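Ribonucleoside-diphosphate reductase, alpha chain (Actinobacillus ureae ATCC 25976, PDB 6DQX) is the catalytic alpha subunit of a class Id ribonucleotide reductase, which probably reduces ribonucleoside diphosphates to their deoxy forms. Local coordinates at residues I362-F367 with V431-S436. Sequence-based numbering, arbitrary orientation.
Sequences IAFDSF and VEPFKS
A buried proline-on-aromatic CH-pi contact between Phe-364 and Pro-433 joins two loops of the reductase barrel region, one linking helices 353-359 and 367-395, the other following helix 418-423. Pro-433 lays its CG over one face of the Phe-364 ring, 3.9 Å from the centroid and 16° off the ring normal. Pro-433 CG is offset toward the rim and comes closest to Phe-364 CE2, at 3.8 Å, with Pro-433 CD slightly farther from Phe-364 CE2 and CZ. Phe-364 reaches across because its CG stands anti to the backbone N (chi1 -175°), carrying the ring away from its own backbone toward the second loop. At the ring edge, close to its plane, the carbonyl O of Val-431 lies 3.8 Å from Phe-364 CE2, so the second loop meets the phenyl group at both face and rim without a hydrogen bond. Behind the aromatic residue the first loop is folded back on itself: Ser-366 OG donates to Ala-363 O (2.8 Å), and the same hydroxyl caps helix 367-395 at Ala-369 N. His-354, at the start of helix 353-359, meets the Phe-364 ring edge-to-face and touches Pro-433. Ser-504 and Val-505 of helix 502-513 also pack on Phe-364.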
loop_
_atom_site.group_PDB
_atom_site.type_symbol
_atom_site.label_atom_id
_atom_site.label_comp_id
_atom_site.label_asym_id
_atom_site.label_seq_id
_atom_site.Cartn_x
_atom_site.Cartn_y
_atom_site.Cartn_z
ATOM N N ILE A 362 -33.064 23.710 31.360
ATOM C CA ILE A 362 -33.046 22.320 31.822
ATOM C C ILE A 362 -31.600 21.919 31.981
ATOM O O ILE A 362 -30.787 22.125 31.058
ATOM C CB ILE A 362 -33.721 21.360 30.814
ATOM C CG1 ILE A 362 -35.203 21.713 30.630
ATOM C CG2 ILE A 362 -33.544 19.912 31.239
ATOM C CD1 ILE A 362 -35.903 21.082 29.438
ATOM N N ALA A 363 -31.286 21.317 33.128
ATOM C CA ALA A 363 -29.956 20.784 33.378
ATOM C C ALA A 363 -29.725 19.509 32.564
ATOM O O ALA A 363 -30.628 18.668 32.404
ATOM C CB ALA A 363 -29.768 20.506 34.850
ATOM N N PHE A 364 -28.513 19.337 32.053
ATOM C CA PHE A 364 -28.214 18.172 31.217
ATOM C C PHE A 364 -28.562 16.854 31.898
ATOM O O PHE A 364 -29.272 16.021 31.330
ATOM C CB PHE A 364 -26.728 18.178 30.830
ATOM C CG PHE A 364 -26.338 17.084 29.868
ATOM C CD1 PHE A 364 -26.009 15.812 30.320
ATOM C CD2 PHE A 364 -26.297 17.344 28.500
ATOM C CE1 PHE A 364 -25.648 14.818 29.420
ATOM C CE2 PHE A 364 -25.940 16.343 27.595
ATOM C CZ PHE A 364 -25.623 15.095 28.059
ATOM N N ASP A 365 -28.056 16.674 33.115
ATOM C CA ASP A 365 -28.312 15.472 33.907
ATOM C C ASP A 365 -29.580 15.694 34.740
ATOM O O ASP A 365 -29.487 16.089 35.892
ATOM C CB ASP A 365 -27.119 15.202 34.831
ATOM C CG ASP A 365 -27.307 13.987 35.745
ATOM O OD1 ASP A 365 -28.192 13.150 35.491
ATOM O OD2 ASP A 365 -26.543 13.883 36.731
ATOM N N SER A 366 -30.741 15.453 34.139
ATOM C CA SER A 366 -32.016 15.614 34.847
ATOM C C SER A 366 -33.117 14.717 34.285
ATOM O O SER A 366 -33.067 14.290 33.143
ATOM C CB SER A 366 -32.469 17.076 34.798
ATOM O OG SER A 366 -32.848 17.474 33.505
ATOM N N PHE A 367 -34.154 14.484 35.091
ATOM C CA PHE A 367 -35.331 13.776 34.627
ATOM C C PHE A 367 -35.994 14.491 33.458
ATOM O O PHE A 367 -36.404 13.844 32.495
ATOM C CB PHE A 367 -36.299 13.643 35.811
ATOM C CG PHE A 367 -37.557 12.903 35.493
ATOM C CD1 PHE A 367 -37.571 11.524 35.511
ATOM C CD2 PHE A 367 -38.708 13.580 35.163
ATOM C CE1 PHE A 367 -38.733 10.830 35.209
ATOM C CE2 PHE A 367 -39.879 12.900 34.886
ATOM C CZ PHE A 367 -39.890 11.522 34.923
ATOM N N VAL A 431 -24.787 15.350 20.620
ATOM C CA VAL A 431 -25.501 15.175 21.898
ATOM C C VAL A 431 -24.574 15.450 23.078
ATOM O O VAL A 431 -24.879 15.124 24.200
ATOM C CB VAL A 431 -26.098 13.751 22.021
ATOM C CG1 VAL A 431 -27.237 13.579 21.028
ATOM C CG2 VAL A 431 -25.052 12.646 21.793
ATOM N N GLU A 432 -23.424 16.036 22.809
ATOM C CA GLU A 432 -22.392 16.214 23.820
ATOM C C GLU A 432 -22.668 17.506 24.607
ATOM O O GLU A 432 -23.147 18.486 24.041
ATOM C CB GLU A 432 -21.051 16.296 23.070
ATOM C CG GLU A 432 -19.817 15.830 23.786
ATOM C CD GLU A 432 -18.619 15.761 22.846
ATOM O OE1 GLU A 432 -17.912 16.761 22.765
ATOM O OE2 GLU A 432 -18.404 14.721 22.175
ATOM N N PRO A 433 -22.326 17.537 25.912
ATOM C CA PRO A 433 -22.377 18.826 26.586
ATOM C C PRO A 433 -21.350 19.793 26.006
ATOM O O PRO A 433 -20.289 19.368 25.527
ATOM C CB PRO A 433 -22.004 18.484 28.044
ATOM C CG PRO A 433 -22.245 17.012 28.186
ATOM C CD PRO A 433 -21.933 16.451 26.825
ATOM N N PHE A 434 -21.669 21.076 26.036
ATOM C CA PHE A 434 -20.682 22.127 25.863
ATOM C C PHE A 434 -19.468 21.879 26.728
ATOM O O PHE A 434 -19.596 21.533 27.900
ATOM C CB PHE A 434 -21.246 23.493 26.235
ATOM C CG PHE A 434 -22.074 24.144 25.169
ATOM C CD1 PHE A 434 -21.531 24.461 23.925
ATOM C CD2 PHE A 434 -23.385 24.531 25.435
ATOM C CE1 PHE A 434 -22.287 25.106 22.963
ATOM C CE2 PHE A 434 -24.148 25.184 24.467
ATOM C CZ PHE A 434 -23.593 25.483 23.232
ATOM N N LYS A 435 -18.291 22.071 26.131
ATOM C CA LYS A 435 -17.043 21.906 26.851
ATOM C C LYS A 435 -17.044 22.864 28.017
ATOM O O LYS A 435 -16.832 22.460 29.146
ATOM C CB LYS A 435 -15.841 22.195 25.951
ATOM C CG LYS A 435 -14.509 21.933 26.646
ATOM C CD LYS A 435 -13.326 22.040 25.685
ATOM C CE LYS A 435 -13.052 23.478 25.272
ATOM N NZ LYS A 435 -11.611 23.665 24.946
ATOM N N SER A 436 -17.313 24.130 27.726
ATOM C CA SER A 436 -17.453 25.121 28.768
ATOM C C SER A 436 -18.216 26.361 28.275
ATOM O O SER A 436 -18.601 26.462 27.104
ATOM C CB SER A 436 -16.070 25.500 29.307
ATOM O OG SER A 436 -15.427 26.401 28.429
#